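Local structure of neurotoxin (Clostridium botulinum, 3N7L) at residues Phe42-Gly47 with Gly54-Thr59; Trp78-Lys83 with Trp237-Arg242; Ala137-Trp142 with Ile157-Lys162. The protein probably binds gangliosides on nerve cells, serving as the receptor-binding domain that brings the botulinum neurotoxin to its target membrane. All coordinates share one frame; numbering follows the deposited sequence.

Contact 1: Phe42-Gly47 with Gly54-Thr59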
# COMPACT_ATOMS: atom_id res chain seq x y z
N PHE A 42 -8.28 -8.54 8.49
CA PHE A 42 -8.49 -9.98 8.72
C PHE A 42 -7.85 -10.88 7.66
O PHE A 42 -8.41 -11.90 7.28
CB PHE A 42 -9.99 -10.29 8.80
CG PHE A 42 -10.75 -9.36 9.70
CD1 PHE A 42 -11.60 -8.40 9.17
CD2 PHE A 42 -10.61 -9.45 11.08
CE1 PHE A 42 -12.30 -7.53 10.00
CE2 PHE A 42 -11.31 -8.58 11.93
CZ PHE A 42 -12.16 -7.62 11.38
N ASP A 43 -6.67 -10.49 7.21
CA ASP A 43 -5.93 -11.23 6.20
C ASP A 43 -5.34 -12.52 6.77
O ASP A 43 -5.29 -12.71 7.98
CB ASP A 43 -4.78 -10.36 5.72
CG ASP A 43 -3.88 -9.94 6.87
OD1 ASP A 43 -2.98 -10.73 7.25
OD2 ASP A 43 -4.09 -8.85 7.43
N PHE A 44 -4.92 -13.41 5.88
CA PHE A 44 -4.24 -14.61 6.32
C PHE A 44 -2.84 -14.48 5.73
O PHE A 44 -2.65 -13.92 4.65
CB PHE A 44 -4.97 -15.90 5.89
CG PHE A 44 -5.10 -16.10 4.40
CD1 PHE A 44 -4.09 -16.73 3.67
CD2 PHE A 44 -6.29 -15.77 3.74
CE1 PHE A 44 -4.26 -17.04 2.32
CE2 PHE A 44 -6.47 -16.06 2.39
CZ PHE A 44 -5.46 -16.70 1.67
N LYS A 45 -1.85 -14.97 6.47
CA LYS A 45 -0.46 -14.86 6.05
C LYS A 45 0.23 -16.19 5.78
O LYS A 45 0.10 -17.14 6.56
CB LYS A 45 0.32 -14.08 7.11
CG LYS A 45 1.79 -13.87 6.81
CD LYS A 45 2.48 -13.33 8.05
CE LYS A 45 3.95 -13.07 7.82
NZ LYS A 45 4.60 -12.58 9.07
N LEU A 46 0.96 -16.24 4.67
CA LEU A 46 1.71 -17.42 4.24
C LEU A 46 3.15 -17.01 4.00
O LEU A 46 3.44 -15.83 3.79
CB LEU A 46 1.12 -17.98 2.93
CG LEU A 46 -0.12 -18.88 3.00
CD1 LEU A 46 -1.23 -18.18 3.75
CD2 LEU A 46 -0.57 -19.24 1.59
N GLY A 47 4.07 -17.97 4.03
CA GLY A 47 5.47 -17.66 3.80
C GLY A 47 6.16 -18.70 2.94
O GLY A 47 5.68 -19.83 2.82
N GLY A 54 2.83 -22.48 5.17
CA GLY A 54 1.38 -22.44 5.10
C GLY A 54 0.81 -22.85 3.75
O GLY A 54 1.45 -22.70 2.71
N LYS A 55 -0.41 -23.37 3.79
CA LYS A 55 -1.09 -23.82 2.58
C LYS A 55 -2.59 -23.74 2.80
O LYS A 55 -3.11 -24.26 3.78
CB LYS A 55 -0.68 -25.26 2.26
CG LYS A 55 -1.32 -25.84 1.02
CD LYS A 55 -0.87 -27.28 0.81
CE LYS A 55 -1.44 -27.85 -0.47
NZ LYS A 55 -1.00 -29.26 -0.68
N VAL A 56 -3.29 -23.07 1.89
CA VAL A 56 -4.74 -22.95 1.97
C VAL A 56 -5.35 -23.61 0.74
O VAL A 56 -5.05 -23.22 -0.39
CB VAL A 56 -5.20 -21.47 2.05
CG1 VAL A 56 -6.72 -21.39 2.07
CG2 VAL A 56 -4.62 -20.81 3.30
N ILE A 57 -6.19 -24.61 0.96
CA ILE A 57 -6.81 -25.31 -0.15
C ILE A 57 -8.32 -25.09 -0.20
O ILE A 57 -9.04 -25.41 0.75
CB ILE A 57 -6.55 -26.82 -0.06
CG1 ILE A 57 -5.04 -27.07 0.04
CG2 ILE A 57 -7.12 -27.52 -1.29
CD1 ILE A 57 -4.67 -28.52 0.30
N VAL A 58 -8.78 -24.55 -1.32
CA VAL A 58 -10.19 -24.29 -1.52
C VAL A 58 -10.71 -25.23 -2.60
O VAL A 58 -10.23 -25.21 -3.74
CB VAL A 58 -10.45 -22.84 -1.96
CG1 VAL A 58 -11.94 -22.61 -2.16
CG2 VAL A 58 -9.91 -21.87 -0.91
N THR A 59 -11.68 -26.06 -2.24
CA THR A 59 -12.27 -27.00 -3.19
C THR A 59 -13.73 -26.59 -3.38
O THR A 59 -14.54 -26.70 -2.46
CB THR A 59 -12.23 -28.44 -2.66
OG1 THR A 59 -10.87 -28.78 -2.34
CG2 THR A 59 -12.75 -29.42 -3.71
O HOH W 1 3.17 -20.73 1.70
O HOH W 2 4.03 -20.34 5.93

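Contact 2: Trp78-Lys83 with Trp237-Arg242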
# COMPACT_ATOMS: atom_id res chain seq x y z
N TRP A 78 -7.13 -8.74 -2.42
CA TRP A 78 -6.12 -7.83 -1.90
C TRP A 78 -4.93 -8.71 -1.59
O TRP A 78 -5.08 -9.82 -1.07
CB TRP A 78 -6.59 -7.15 -0.61
CG TRP A 78 -7.46 -5.96 -0.87
CD1 TRP A 78 -8.83 -5.93 -0.92
CD2 TRP A 78 -7.02 -4.63 -1.13
NE1 TRP A 78 -9.27 -4.66 -1.20
CE2 TRP A 78 -8.18 -3.84 -1.33
CE3 TRP A 78 -5.76 -4.02 -1.21
CZ2 TRP A 78 -8.12 -2.46 -1.61
CZ3 TRP A 78 -5.69 -2.65 -1.49
CH2 TRP A 78 -6.87 -1.89 -1.68
N ILE A 79 -3.74 -8.22 -1.91
CA ILE A 79 -2.54 -8.99 -1.64
C ILE A 79 -1.38 -8.08 -1.27
O ILE A 79 -1.32 -6.92 -1.68
CB ILE A 79 -2.14 -9.83 -2.87
CG1 ILE A 79 -0.82 -10.56 -2.60
CG2 ILE A 79 -2.02 -8.94 -4.11
CD1 ILE A 79 -0.45 -11.58 -3.66
N ARG A 80 -0.48 -8.63 -0.46
CA ARG A 80 0.71 -7.91 -0.07
C ARG A 80 1.86 -8.92 -0.06
O ARG A 80 1.72 -10.02 0.46
CB ARG A 80 0.56 -7.31 1.32
CG ARG A 80 1.75 -6.44 1.68
CD ARG A 80 1.79 -6.06 3.13
NE ARG A 80 3.03 -5.34 3.39
CZ ARG A 80 3.55 -5.15 4.60
NH1 ARG A 80 4.69 -4.48 4.72
NH2 ARG A 80 2.93 -5.62 5.67
N ILE A 81 2.99 -8.53 -0.65
CA ILE A 81 4.16 -9.39 -0.70
C ILE A 81 5.29 -8.62 -0.03
O ILE A 81 5.61 -7.51 -0.46
CB ILE A 81 4.55 -9.70 -2.17
CG1 ILE A 81 3.37 -10.39 -2.88
CG2 ILE A 81 5.77 -10.61 -2.22
CD1 ILE A 81 3.58 -10.60 -4.36
N ASN A 82 5.87 -9.16 1.02
CA ASN A 82 6.94 -8.39 1.64
C ASN A 82 8.32 -8.78 1.22
O ASN A 82 8.77 -9.91 1.41
CB ASN A 82 6.89 -8.37 3.16
CG ASN A 82 7.96 -7.46 3.73
OD1 ASN A 82 8.21 -6.38 3.19
ND2 ASN A 82 8.61 -7.89 4.81
N LYS A 83 8.98 -7.77 0.67
CA LYS A 83 10.31 -7.84 0.13
C LYS A 83 10.18 -8.42 -1.25
O LYS A 83 10.83 -9.39 -1.62
CB LYS A 83 11.23 -8.67 1.01
CG LYS A 83 12.47 -7.89 1.42
CD LYS A 83 12.08 -6.58 2.09
CE LYS A 83 13.29 -5.70 2.33
NZ LYS A 83 13.98 -5.34 1.05
N TRP A 237 2.86 1.11 3.38
CA TRP A 237 2.59 -0.25 2.90
C TRP A 237 1.10 -0.55 2.80
O TRP A 237 0.71 -1.64 2.38
CB TRP A 237 3.27 -1.27 3.82
CG TRP A 237 4.75 -1.01 4.03
CD1 TRP A 237 5.41 -0.98 5.23
CD2 TRP A 237 5.74 -0.76 3.02
NE1 TRP A 237 6.75 -0.72 5.02
CE2 TRP A 237 6.98 -0.59 3.68
CE3 TRP A 237 5.70 -0.67 1.62
CZ2 TRP A 237 8.17 -0.33 2.99
CZ3 TRP A 237 6.89 -0.41 0.93
CH2 TRP A 237 8.10 -0.24 1.62
N GLY A 238 0.26 0.41 3.18
CA GLY A 238 -1.17 0.19 3.10
C GLY A 238 -1.86 -0.24 4.38
O GLY A 238 -3.06 -0.49 4.36
N ASN A 239 -1.12 -0.35 5.49
CA ASN A 239 -1.73 -0.73 6.77
C ASN A 239 -2.36 0.54 7.33
O ASN A 239 -2.02 1.64 6.90
CB ASN A 239 -0.68 -1.22 7.77
CG ASN A 239 0.13 -2.39 7.25
OD1 ASN A 239 -0.42 -3.42 6.87
ND2 ASN A 239 1.45 -2.25 7.27
N ASP A 240 -3.26 0.41 8.30
CA ASP A 240 -3.88 1.59 8.90
C ASP A 240 -2.80 2.41 9.62
O ASP A 240 -1.99 1.86 10.35
CB ASP A 240 -4.95 1.20 9.92
CG ASP A 240 -6.12 0.46 9.30
OD1 ASP A 240 -6.28 0.51 8.06
OD2 ASP A 240 -6.88 -0.16 10.07
N LEU A 241 -2.80 3.72 9.40
CA LEU A 241 -1.83 4.60 10.06
C LEU A 241 -2.27 4.73 11.52
O LEU A 241 -3.47 4.86 11.81
CB LEU A 241 -1.80 5.98 9.39
CG LEU A 241 -0.71 6.96 9.84
CD1 LEU A 241 0.66 6.44 9.39
CD2 LEU A 241 -0.95 8.33 9.25
N ARG A 242 -1.32 4.69 12.45
CA ARG A 242 -1.68 4.79 13.85
C ARG A 242 -0.94 5.85 14.65
O ARG A 242 0.15 6.28 14.29
CB ARG A 242 -1.50 3.44 14.55
CG ARG A 242 -2.16 2.28 13.84
CD ARG A 242 -2.38 1.11 14.79
NE ARG A 242 -1.27 0.92 15.71
CZ ARG A 242 -0.17 0.23 15.45
NH1 ARG A 242 0.78 0.13 16.37
NH2 ARG A 242 -0.01 -0.37 14.28
O HOH W 3 0.37 -6.25 6.44

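Contact 3: Ala137-Trp142 with Ile157-Lys162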
# COMPACT_ATOMS: atom_id res chain seq x y z
N ALA A 137 12.94 0.04 -2.73
CA ALA A 137 13.00 -0.81 -1.55
C ALA A 137 12.08 -2.02 -1.67
O ALA A 137 11.88 -2.76 -0.71
CB ALA A 137 12.64 0.00 -0.31
N GLY A 138 11.53 -2.21 -2.87
CA GLY A 138 10.64 -3.33 -3.10
C GLY A 138 9.18 -2.90 -3.12
O GLY A 138 8.80 -1.93 -2.46
N TYR A 139 8.35 -3.60 -3.88
CA TYR A 139 6.93 -3.29 -3.95
C TYR A 139 6.30 -4.08 -2.80
O TYR A 139 5.72 -5.14 -3.01
CB TYR A 139 6.36 -3.75 -5.29
CG TYR A 139 5.03 -3.14 -5.64
CD1 TYR A 139 4.96 -1.92 -6.32
CD2 TYR A 139 3.84 -3.78 -5.29
CE1 TYR A 139 3.72 -1.35 -6.64
CE2 TYR A 139 2.61 -3.22 -5.60
CZ TYR A 139 2.55 -2.01 -6.28
OH TYR A 139 1.32 -1.48 -6.60
N ASN A 140 6.41 -3.55 -1.58
CA ASN A 140 5.91 -4.26 -0.40
C ASN A 140 4.60 -3.74 0.17
O ASN A 140 4.29 -3.95 1.35
CB ASN A 140 6.99 -4.24 0.68
CG ASN A 140 8.38 -4.38 0.09
OD1 ASN A 140 8.63 -5.27 -0.73
ND2 ASN A 140 9.29 -3.52 0.50
N LYS A 141 3.81 -3.08 -0.67
CA LYS A 141 2.55 -2.53 -0.23
C LYS A 141 1.34 -3.39 -0.59
O LYS A 141 1.41 -4.25 -1.47
CB LYS A 141 2.37 -1.13 -0.83
CG LYS A 141 2.29 -1.10 -2.35
CD LYS A 141 2.50 0.31 -2.90
CE LYS A 141 3.92 0.83 -2.62
NZ LYS A 141 4.14 2.24 -3.06
N TRP A 142 0.24 -3.15 0.11
CA TRP A 142 -0.99 -3.86 -0.18
C TRP A 142 -1.48 -3.33 -1.53
O TRP A 142 -1.37 -2.14 -1.80
CB TRP A 142 -2.07 -3.51 0.85
CG TRP A 142 -2.10 -4.36 2.08
CD1 TRP A 142 -1.69 -4.01 3.34
CD2 TRP A 142 -2.63 -5.69 2.19
NE1 TRP A 142 -1.95 -5.02 4.22
CE2 TRP A 142 -2.53 -6.07 3.54
CE3 TRP A 142 -3.19 -6.59 1.27
CZ2 TRP A 142 -2.96 -7.32 4.01
CZ3 TRP A 142 -3.62 -7.83 1.72
CH2 TRP A 142 -3.51 -8.18 3.08
N ILE A 157 -6.03 -7.46 -16.88
CA ILE A 157 -5.60 -7.39 -15.49
C ILE A 157 -5.58 -5.94 -15.03
O ILE A 157 -5.06 -5.06 -15.71
CB ILE A 157 -4.21 -8.04 -15.25
CG1 ILE A 157 -3.87 -7.96 -13.76
CG2 ILE A 157 -3.13 -7.34 -16.06
CD1 ILE A 157 -2.70 -8.81 -13.36
N TYR A 158 -6.18 -5.71 -13.87
CA TYR A 158 -6.26 -4.39 -13.27
C TYR A 158 -5.53 -4.42 -11.92
O TYR A 158 -5.52 -5.44 -11.23
CB TYR A 158 -7.71 -4.00 -13.02
CG TYR A 158 -8.61 -3.96 -14.24
CD1 TYR A 158 -9.00 -2.74 -14.80
CD2 TYR A 158 -9.10 -5.14 -14.81
CE1 TYR A 158 -9.88 -2.68 -15.88
CE2 TYR A 158 -9.98 -5.10 -15.90
CZ TYR A 158 -10.37 -3.87 -16.43
OH TYR A 158 -11.27 -3.81 -17.47
N ILE A 159 -4.93 -3.29 -11.56
CA ILE A 159 -4.24 -3.15 -10.29
C ILE A 159 -4.78 -1.87 -9.68
O ILE A 159 -4.72 -0.81 -10.30
CB ILE A 159 -2.71 -3.05 -10.49
CG1 ILE A 159 -2.17 -4.36 -11.07
CG2 ILE A 159 -2.02 -2.71 -9.16
CD1 ILE A 159 -2.43 -5.58 -10.19
N ASN A 160 -5.32 -1.98 -8.48
CA ASN A 160 -5.91 -0.84 -7.79
C ASN A 160 -6.93 -0.12 -8.67
O ASN A 160 -6.99 1.11 -8.71
CB ASN A 160 -4.82 0.14 -7.33
CG ASN A 160 -3.87 -0.49 -6.33
OD1 ASN A 160 -4.27 -1.34 -5.55
ND2 ASN A 160 -2.61 -0.06 -6.35
N GLY A 161 -7.73 -0.91 -9.39
CA GLY A 161 -8.75 -0.35 -10.25
C GLY A 161 -8.29 0.18 -11.59
O GLY A 161 -9.12 0.61 -12.39
N LYS A 162 -6.98 0.16 -11.85
CA LYS A 162 -6.47 0.67 -13.13
C LYS A 162 -6.11 -0.44 -14.10
O LYS A 162 -5.41 -1.39 -13.75
CB LYS A 162 -5.24 1.55 -12.89
CG LYS A 162 -5.51 2.78 -12.03
CD LYS A 162 -6.44 3.77 -12.72
CE LYS A 162 -6.66 5.01 -11.87
NZ LYS A 162 -7.54 6.00 -12.56
O HOH W 4 -0.91 -0.41 -4.06

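Contact 1: Phe42-Gly47 with Gly54-Thr59
A single water donates to two carbonyl oxygens where Gly47 faces Gly54, lying 2.9 Å from Gly47 O and 2.8 Å from Gly54 O. A second water accepts from the same two residues, with a short bond of 2.6 Å from Gly54 N and a weak one from Gly47 N. The setting is the concanavalin-like beta-sandwich of the N-terminal half: strand 44-47 belongs to one antiparallel sheet and strand 55-59 to the other, so the contact spans the two layers. Here the two layers meet in two ways, through water between the glycine backbones and through hydrocarbon beside them. Leu46 stands next to the bridged glycines, its CG 4.1 Å from Gly54 O. Phe44, two residues earlier on the same strand, points the same way into the sandwich. Its CG sits between the backbone N and the carbonyl carbon (chi1 61°), and the ring reaches Val56 at a slant rather than squarely by face or edge. Leu46 CD1 lies in the plane of that ring, at its edge. Leu11 and Ile205 also pack on Phe44, while Phe183 of strand 180-187 touches Val56, so neighbouring strands of both sheets share this core. One methyl of Val56 serves both partners: CG2 is 3.9 Å from Phe44 CE1 and 4.3 Å from Leu46 CD1.

Contact 2: Trp78-Lys83 with Trp237-Arg242
Over one face of the Arg80 guanidinium lies the CB of Trp237, 4.0 Å from Arg80 CZ, and the indole that follows is tilted only 21° from the guanidinium plane. The two groups are nevertheless not stacked centre on centre. Arg80 NH1 approaches the indole at a slant near the root of its five-membered ring, 3.5 Å from Trp237 CG and 3.6 Å from Trp237 CD1. The amide of Asn239 is turned steeply to the guanidinium, at 75°, and its ND2 stays 4.0 Å from Arg80 NH2. What joins these last two side chains is a water, which accepts from Arg80 NH2 at 2.7 Å and donates to Asn239 OD1 at 3.0 Å.

The arginine gets there by a straight reach. With CG anti to the backbone N (chi1 -174°) and the chain extended as far as NE, it carries its charge from strand 72-82 of the N-terminal sandwich to the loop between helix 217-226 and strand 246-251, which falls in the C-terminal, trefoil-type family region. Its strongest polar partner lies outside both segments: NE donates to Asn140 O, which holds one side of the guanidinium, and Trp204 adds a cation-pi contact. Trp237 in turn rests on Val420 and Pro421, near the C terminus.

This is a domain junction built without a salt bridge between the two segments. Within the contact the charge of Arg80 meets aromatic surface and water, with the Asn140 carbonyl at NE, which would be expected to spread the charge by polarisation.

Contact 3: Ala137-Trp142 with Ile157-Lys162
Tyr139 and Asn160 reach toward each other from opposite directions, the phenol OH stopping 4.2 Å from Asn160 ND2 with the ring and amide planes only 22° apart. Tyr139 CG lies anti to the backbone N (chi1 -163°), which sends the phenol toward the turn. That separation is a packing distance, as is the 4.4 Å from Tyr139 OH to Ile159 CG2. Asn160 belongs to a type I' beta turn, Ile159 to Lys162, which closes the two-residue hairpin between strands 154-159 and 162-168 of the N-terminal beta-sandwich. Asn-Gly at the two central positions suits the left-handed backbone such a turn requires, and paired bonds between Ile159 and Lys162 lock its base.

The polar link between the segments is made by water, which accepts from Asn160 ND2 at 2.9 Å and donates to Trp142 O, also at 2.9 Å. Each end of this bridge is secured further. Asn160 OD1 accepts from the backbone N-H of Phe144, so both arms of the amide are used and its rotation is set. Trp142 O also accepts from the hydroxyl of Tyr359, in the C-terminal half of the chain.

Farther out, the tyrosine ring is steadied by its own loop and by aromatic neighbours. Lys141 CG lies 3.9 Å above one face, toward the rim, while Phe143 meets the ring edge-to-face and Tyr130 and Trp84 pack around it. Behind the ring, the backbone makes an inverse gamma turn centred on Tyr139, marked by a weak bond from Asn140 N to Gly138 O. The same loop is tied once more by a side chain: Asn140 ND2 donates to Ala137 O at 3.0 Å, with an N-H...O angle of 153°.

Overall arrangement
From the N terminus, contact 1 closes first, a short loop of six residues between strands in the two layers of the sandwich. Contact 2 opens afterwards on strand 72-82 and closes only at 237-242, in the loop between helix 217-226 and strand 246-251. Contact 3 is nested inside that long loop, joining residues 137-142 to the hairpin turn at 157-162. None of them cross. Segment 137-142 connects all three: Trp142 CH2 packs on Asp43 CB of contact 1 at 3.7 Å, and Trp142 N lies 2.8 Å from Trp237 O of contact 2, a probable hydrogen bond. Trp142 thus links segment 42-47 with the domain junction, though contacts 1 and 2 stay about 7 Å apart (nearest atoms).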